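Local coordinates for antifungal protein GAFP-1 (PDB 1XD5), which probably binds mannose, as a monomeric monocot lectin of the bulb-type family, and probably acts as an antifungal protein of the orchid Gastrodia elata, at residues D2-G14 with A49-N61. Sequence-based numbering, arbitrary orientation.
Sequences DRLNSGHQLDTGG and ASGCVLKMQNDGN
L10 and L54 form an antiparallel hydrogen-bonded pair: L10 N donates to L54 O at 2.7 Å and L54 N to L10 O at 3.0 Å. Their side chains run alongside one another in the same direction, touching through L10 CD1 and L54 CD2. M56 lies on the same face, its CB meeting L4 CD2 at 3.8 Å. With CG anti to the backbone N (chi1 178°), M56 sets that methylene against the backbone of S6, 3.6 Å from S6 CA, before the chain bends away.

The other face carries Q9 and K55, a non-hydrogen-bonded pair. K55 extends beside Q9 and brings CE within 3.1 Å of Q9 OE1, while Q9 NE2 passes over V53 and donates a hydrogen bond to D11 OD1, nearly in the plane of its own amide, which fixes the rotation of the amide. The ends of the pairing are closed differently. At one, T12 OG1 donates to C52 O at 2.7 Å from well above the carbonyl plane; at the other, G7 N, in the type II turn from N5 to H8, donates to M56 O.

Strand 8-10 is an outermost strand of the sheet continued by 52-56, 62-66 and 69-73, whereas strand 3-5 turns off to pair with 84-87. The N-terminal segment thereby joins two of the three four-stranded sheets of this beta-prism II fold of monocot lectins, and the C52-C29 disulfide ties segment 49-61 to the loop between strands 21-25 and 31-35.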
ATOM      1  N   ASP A   2      -9.716   1.017   5.992  1.00 13.39           N
ATOM      2  CA  ASP A   2      -8.614   0.096   6.236  1.00 13.22           C
ATOM      3  C   ASP A   2      -8.207  -0.679   4.993  1.00 12.91           C
ATOM      4  O   ASP A   2      -7.290  -1.500   5.036  1.00 12.69           O
ATOM      5  CB  ASP A   2      -8.978  -0.872   7.356  1.00 13.30           C
ATOM      6  CG  ASP A   2     -10.192  -1.725   7.025  1.00 14.53           C
ATOM      7  OD1 ASP A   2     -10.897  -1.448   6.035  1.00 15.76           O
ATOM      8  OD2 ASP A   2     -10.504  -2.707   7.709  1.00 17.84           O
ATOM      9  N   ARG A   3      -8.887  -0.431   3.878  1.00 13.38           N
ATOM     10  CA  ARG A   3      -8.591  -1.185   2.669  1.00 13.45           C
ATOM     11  C   ARG A   3      -8.732  -0.379   1.387  1.00 13.25           C
ATOM     12  O   ARG A   3      -9.458   0.621   1.335  1.00 13.16           O
ATOM     13  CB  ARG A   3      -9.408  -2.482   2.614  1.00 14.09           C
ATOM     14  CG  ARG A   3     -10.862  -2.318   2.215  1.00 17.03           C
ATOM     15  CD  ARG A   3     -11.731  -3.491   2.655  1.00 21.58           C
ATOM     16  NE  ARG A   3     -11.858  -3.506   4.114  1.00 24.93           N
ATOM     17  CZ  ARG A   3     -12.302  -4.538   4.831  1.00 26.15           C
ATOM     18  NH1 ARG A   3     -12.676  -5.671   4.242  1.00 26.26           N
ATOM     19  NH2 ARG A   3     -12.368  -4.430   6.148  1.00 26.38           N
ATOM     20  N   LEU A   4      -8.002  -0.813   0.365  1.00 12.91           N
ATOM     21  CA  LEU A   4      -8.038  -0.176  -0.942  1.00 12.85           C
ATOM     22  C   LEU A   4      -8.296  -1.273  -1.961  1.00 12.97           C
ATOM     23  O   LEU A   4      -7.520  -2.224  -2.050  1.00 12.74           O
ATOM     24  CB  LEU A   4      -6.687   0.499  -1.233  1.00 12.94           C
ATOM     25  CG  LEU A   4      -6.542   1.183  -2.600  1.00 12.35           C
ATOM     26  CD1 LEU A   4      -7.550   2.326  -2.746  1.00 11.28           C
ATOM     27  CD2 LEU A   4      -5.111   1.681  -2.813  1.00 12.32           C
ATOM     28  N   ASN A   5      -9.386  -1.149  -2.715  1.00 13.23           N
ATOM     29  CA  ASN A   5      -9.755  -2.170  -3.699  1.00 13.55           C
ATOM     30  C   ASN A   5      -9.043  -1.936  -5.023  1.00 12.89           C
ATOM     31  O   ASN A   5      -8.705  -0.804  -5.346  1.00 12.19           O
ATOM     32  CB  ASN A   5     -11.278  -2.200  -3.918  1.00 13.88           C
ATOM     33  CG  ASN A   5     -12.053  -2.651  -2.677  1.00 17.50           C
ATOM     34  OD1 ASN A   5     -11.710  -3.638  -2.027  1.00 20.34           O
ATOM     35  ND2 ASN A   5     -13.117  -1.924  -2.353  1.00 21.45           N
ATOM     36  N   SER A   6      -8.825  -3.004  -5.793  1.00 12.95           N
ATOM     37  CA  SER A   6      -8.203  -2.868  -7.116  1.00 13.03           C
ATOM     38  C   SER A   6      -9.055  -1.995  -8.028  1.00 13.13           C
ATOM     39  O   SER A   6     -10.286  -2.012  -7.951  1.00 12.63           O
ATOM     40  CB  SER A   6      -7.927  -4.226  -7.775  1.00 12.89           C
ATOM     41  OG  SER A   6      -9.075  -5.051  -7.752  1.00 13.98           O
ATOM     42  N   GLY A   7      -8.381  -1.222  -8.872  1.00 12.99           N
ATOM     43  CA  GLY A   7      -9.032  -0.252  -9.731  1.00 13.19           C
ATOM     44  C   GLY A   7      -9.201   1.083  -9.038  1.00 13.68           C
ATOM     45  O   GLY A   7      -9.762   2.025  -9.614  1.00 13.50           O
ATOM     46  N   HIS A   8      -8.732   1.161  -7.791  1.00 13.71           N
ATOM     47  CA  HIS A   8      -8.821   2.389  -7.005  1.00 14.23           C
ATOM     48  C   HIS A   8      -7.440   2.838  -6.532  1.00 13.63           C
ATOM     49  O   HIS A   8      -6.478   2.070  -6.574  1.00 12.70           O
ATOM     50  CB  HIS A   8      -9.767   2.206  -5.812  1.00 14.65           C
ATOM     51  CG  HIS A   8     -11.187   1.958  -6.214  1.00 18.02           C
ATOM     52  ND1 HIS A   8     -12.124   2.966  -6.292  1.00 21.14           N
ATOM     53  CD2 HIS A   8     -11.824   0.822  -6.584  1.00 20.75           C
ATOM     54  CE1 HIS A   8     -13.280   2.460  -6.686  1.00 22.08           C
ATOM     55  NE2 HIS A   8     -13.125   1.161  -6.871  1.00 21.67           N
ATOM     56  N   GLN A   9      -7.358   4.089  -6.100  1.00 13.50           N
ATOM     57  CA  GLN A   9      -6.084   4.661  -5.705  1.00 13.91           C
ATOM     58  C   GLN A   9      -6.215   5.515  -4.466  1.00 13.60           C
ATOM     59  O   GLN A   9      -7.304   5.996  -4.136  1.00 13.01           O
ATOM     60  CB  GLN A   9      -5.470   5.462  -6.855  1.00 13.87           C
ATOM     61  CG  GLN A   9      -6.079   6.836  -7.067  1.00 17.41           C
ATOM     62  CD  GLN A   9      -5.447   7.560  -8.225  1.00 20.14           C
ATOM     63  OE1 GLN A   9      -5.116   6.942  -9.232  1.00 22.75           O
ATOM     64  NE2 GLN A   9      -5.271   8.866  -8.087  1.00 20.50           N
ATOM     65  N   LEU A  10      -5.104   5.675  -3.755  1.00 13.02           N
ATOM     66  CA  LEU A  10      -5.053   6.684  -2.717  1.00 13.25           C
ATOM     67  C   LEU A  10      -4.414   7.906  -3.343  1.00 13.32           C
ATOM     68  O   LEU A  10      -3.373   7.801  -3.990  1.00 12.54           O
ATOM     69  CB  LEU A  10      -4.252   6.211  -1.507  1.00 13.00           C
ATOM     70  CG  LEU A  10      -4.789   5.019  -0.707  1.00 13.73           C
ATOM     71  CD1 LEU A  10      -3.741   4.568   0.301  1.00 14.94           C
ATOM     72  CD2 LEU A  10      -6.111   5.336  -0.007  1.00 13.82           C
ATOM     73  N   ASP A  11      -5.047   9.061  -3.162  1.00 13.33           N
ATOM     74  CA  ASP A  11      -4.459  10.313  -3.609  1.00 14.42           C
ATOM     75  C   ASP A  11      -3.335  10.678  -2.651  1.00 13.70           C
ATOM     76  O   ASP A  11      -3.150  10.028  -1.618  1.00 12.88           O
ATOM     77  CB  ASP A  11      -5.508  11.431  -3.660  1.00 15.58           C
ATOM     78  CG  ASP A  11      -6.635  11.134  -4.636  1.00 20.38           C
ATOM     79  OD1 ASP A  11      -6.365  10.586  -5.738  1.00 24.48           O
ATOM     80  OD2 ASP A  11      -7.835  11.408  -4.383  1.00 25.67           O
ATOM     81  N   THR A  12      -2.578  11.711  -3.003  1.00 13.02           N
ATOM     82  CA  THR A  12      -1.460  12.152  -2.180  1.00 12.51           C
ATOM     83  C   THR A  12      -1.891  12.436  -0.749  1.00 12.18           C
ATOM     84  O   THR A  12      -2.844  13.166  -0.525  1.00 12.14           O
ATOM     85  CB  THR A  12      -0.845  13.409  -2.785  1.00 12.70           C
ATOM     86  OG1 THR A  12      -0.495  13.142  -4.143  1.00 11.96           O
ATOM     87  CG2 THR A  12       0.486  13.724  -2.097  1.00 13.27           C
ATOM     88  N   GLY A  13      -1.175  11.854   0.211  1.00 11.84           N
ATOM     89  CA  GLY A  13      -1.478  12.031   1.622  1.00 11.32           C
ATOM     90  C   GLY A  13      -2.597  11.114   2.082  1.00 11.11           C
ATOM     91  O   GLY A  13      -2.914  11.070   3.269  1.00 11.27           O
ATOM     92  N   GLY A  14      -3.194  10.393   1.137  1.00 10.31           N
ATOM     93  CA  GLY A  14      -4.222   9.416   1.429  1.00 10.01           C
ATOM     94  C   GLY A  14      -3.650   8.220   2.155  1.00  9.47           C
ATOM     95  O   GLY A  14      -2.461   7.952   2.061  1.00  9.72           O
ATOM     96  N   ALA A  49      10.120  11.878  -6.391  1.00 15.93           N
ATOM     97  CA  ALA A  49       9.222  12.804  -7.059  1.00 16.82           C
ATOM     98  C   ALA A  49       8.336  13.363  -5.951  1.00 17.30           C
ATOM     99  O   ALA A  49       8.587  13.102  -4.773  1.00 17.80           O
ATOM    100  CB  ALA A  49       8.392  12.075  -8.112  1.00 16.42           C
ATOM    101  N   SER A  50       7.302  14.111  -6.319  1.00 17.79           N
ATOM    102  CA  SER A  50       6.331  14.594  -5.348  1.00 18.30           C
ATOM    103  C   SER A  50       4.908  14.413  -5.889  1.00 17.86           C
ATOM    104  O   SER A  50       4.713  14.109  -7.068  1.00 17.93           O
ATOM    105  CB  SER A  50       6.605  16.055  -4.977  1.00 18.72           C
ATOM    106  OG  SER A  50       6.351  16.900  -6.079  1.00 21.44           O
ATOM    107  N   GLY A  51       3.921  14.570  -5.012  1.00 17.51           N
ATOM    108  CA  GLY A  51       2.533  14.464  -5.419  1.00 16.74           C
ATOM    109  C   GLY A  51       2.183  13.062  -5.877  1.00 15.85           C
ATOM    110  O   GLY A  51       1.425  12.895  -6.831  1.00 15.82           O
ATOM    111  N   CYS A  52       2.731  12.060  -5.192  1.00 14.56           N
ATOM    112  CA  CYS A  52       2.511  10.668  -5.573  1.00 14.39           C
ATOM    113  C   CYS A  52       1.150  10.144  -5.182  1.00 13.48           C
ATOM    114  O   CYS A  52       0.530  10.627  -4.245  1.00 12.94           O
ATOM    115  CB  CYS A  52       3.575   9.752  -4.978  1.00 14.36           C
ATOM    116  SG  CYS A  52       5.091   9.818  -5.938  1.00 16.32           S
ATOM    117  N   VAL A  53       0.714   9.129  -5.912  1.00 13.18           N
ATOM    118  CA  VAL A  53      -0.517   8.414  -5.605  1.00 12.38           C
ATOM    119  C   VAL A  53      -0.191   6.924  -5.522  1.00 12.14           C
ATOM    120  O   VAL A  53       0.845   6.478  -6.025  1.00 11.78           O
ATOM    121  CB  VAL A  53      -1.621   8.725  -6.652  1.00 12.61           C
ATOM    122  CG1 VAL A  53      -1.877  10.234  -6.718  1.00 13.12           C
ATOM    123  CG2 VAL A  53      -1.241   8.199  -8.031  1.00 12.36           C
ATOM    124  N   LEU A  54      -1.056   6.163  -4.865  1.00 11.24           N
ATOM    125  CA  LEU A  54      -0.839   4.747  -4.695  1.00 11.11           C
ATOM    126  C   LEU A  54      -1.994   4.025  -5.378  1.00 11.42           C
ATOM    127  O   LEU A  54      -3.148   4.236  -5.020  1.00 10.19           O
ATOM    128  CB  LEU A  54      -0.780   4.380  -3.204  1.00 10.83           C
ATOM    129  CG  LEU A  54      -0.530   2.896  -2.886  1.00 11.41           C
ATOM    130  CD1 LEU A  54       0.857   2.469  -3.352  1.00  8.35           C
ATOM    131  CD2 LEU A  54      -0.719   2.588  -1.388  1.00  9.00           C
ATOM    132  N   LYS A  55      -1.673   3.201  -6.370  1.00 11.24           N
ATOM    133  CA  LYS A  55      -2.695   2.521  -7.157  1.00 12.40           C
ATOM    134  C   LYS A  55      -2.672   1.025  -6.891  1.00 11.69           C
ATOM    135  O   LYS A  55      -1.654   0.380  -7.098  1.00 11.00           O
ATOM    136  CB  LYS A  55      -2.474   2.772  -8.657  1.00 13.07           C
ATOM    137  CG  LYS A  55      -2.636   4.224  -9.095  1.00 16.86           C
ATOM    138  CD  LYS A  55      -2.819   4.321 -10.619  1.00 21.88           C
ATOM    139  CE  LYS A  55      -2.868   5.775 -11.089  1.00 25.01           C
ATOM    140  NZ  LYS A  55      -2.688   5.904 -12.570  1.00 28.23           N
ATOM    141  N   MET A  56      -3.802   0.482  -6.447  1.00 11.47           N
ATOM    142  CA  MET A  56      -3.985  -0.954  -6.351  1.00 11.56           C
ATOM    143  C   MET A  56      -4.569  -1.358  -7.701  1.00 11.72           C
ATOM    144  O   MET A  56      -5.726  -1.053  -7.993  1.00 11.68           O
ATOM    145  CB  MET A  56      -4.934  -1.306  -5.193  1.00 11.58           C
ATOM    146  CG  MET A  56      -5.236  -2.803  -5.013  1.00 13.79           C
ATOM    147  SD  MET A  56      -3.800  -3.770  -4.473  1.00 17.11           S
ATOM    148  CE  MET A  56      -3.310  -4.593  -6.004  1.00 15.04           C
ATOM    149  N   GLN A  57      -3.757  -2.014  -8.524  1.00 11.46           N
ATOM    150  CA  GLN A  57      -4.148  -2.336  -9.894  1.00 11.85           C
ATOM    151  C   GLN A  57      -4.929  -3.640 -10.010  1.00 11.56           C
ATOM    152  O   GLN A  57      -4.831  -4.528  -9.161  1.00 10.63           O
ATOM    153  CB  GLN A  57      -2.913  -2.363 -10.805  1.00 12.11           C
ATOM    154  CG  GLN A  57      -2.174  -1.013 -10.831  1.00 13.52           C
ATOM    155  CD  GLN A  57      -1.058  -0.943 -11.852  1.00 14.23           C
ATOM    156  OE1 GLN A  57      -0.607   0.141 -12.184  1.00 16.57           O
ATOM    157  NE2 GLN A  57      -0.600  -2.089 -12.330  1.00 12.91           N
ATOM    158  N   ASN A  58      -5.699  -3.741 -11.088  1.00 12.37           N
ATOM    159  CA  ASN A  58      -6.470  -4.939 -11.391  1.00 13.65           C
ATOM    160  C   ASN A  58      -5.619  -6.164 -11.714  1.00 13.06           C
ATOM    161  O   ASN A  58      -6.108  -7.288 -11.668  1.00 13.17           O
ATOM    162  CB  ASN A  58      -7.454  -4.647 -12.532  1.00 14.42           C
ATOM    163  CG  ASN A  58      -8.670  -3.875 -12.050  1.00 18.18           C
ATOM    164  OD1 ASN A  58      -9.252  -4.196 -11.010  1.00 22.91           O
ATOM    165  ND2 ASN A  58      -9.044  -2.840 -12.788  1.00 22.49           N
ATOM    166  N   ASP A  59      -4.346  -5.956 -12.031  1.00 13.13           N
ATOM    167  CA  ASP A  59      -3.451  -7.096 -12.262  1.00 12.91           C
ATOM    168  C   ASP A  59      -2.741  -7.557 -10.988  1.00 12.94           C
ATOM    169  O   ASP A  59      -1.891  -8.448 -11.027  1.00 13.29           O
ATOM    170  CB  ASP A  59      -2.452  -6.804 -13.388  1.00 13.06           C
ATOM    171  CG  ASP A  59      -1.504  -5.665 -13.060  1.00 13.80           C
ATOM    172  OD1 ASP A  59      -1.575  -5.113 -11.939  1.00 13.22           O
ATOM    173  OD2 ASP A  59      -0.667  -5.240 -13.879  1.00 13.28           O
ATOM    174  N   GLY A  60      -3.105  -6.950  -9.861  1.00 12.38           N
ATOM    175  CA  GLY A  60      -2.578  -7.352  -8.570  1.00 11.80           C
ATOM    176  C   GLY A  60      -1.318  -6.611  -8.174  1.00 11.02           C
ATOM    177  O   GLY A  60      -0.774  -6.843  -7.093  1.00 10.42           O
ATOM    178  N   ASN A  61      -0.842  -5.743  -9.058  1.00 10.95           N
ATOM    179  CA  ASN A  61       0.339  -4.928  -8.771  1.00 11.00           C
ATOM    180  C   ASN A  61      -0.031  -3.700  -7.950  1.00 10.81           C
ATOM    181  O   ASN A  61      -1.053  -3.060  -8.207  1.00 11.14           O
ATOM    182  CB  ASN A  61       0.999  -4.482 -10.070  1.00 10.88           C
ATOM    183  CG  ASN A  61       2.522  -4.391  -9.969  1.00 11.19           C
ATOM    184  OD1 ASN A  61       3.115  -4.662  -8.922  1.00 10.42           O
ATOM    185  ND2 ASN A  61       3.160  -4.006 -11.077  1.00  9.64           N
TER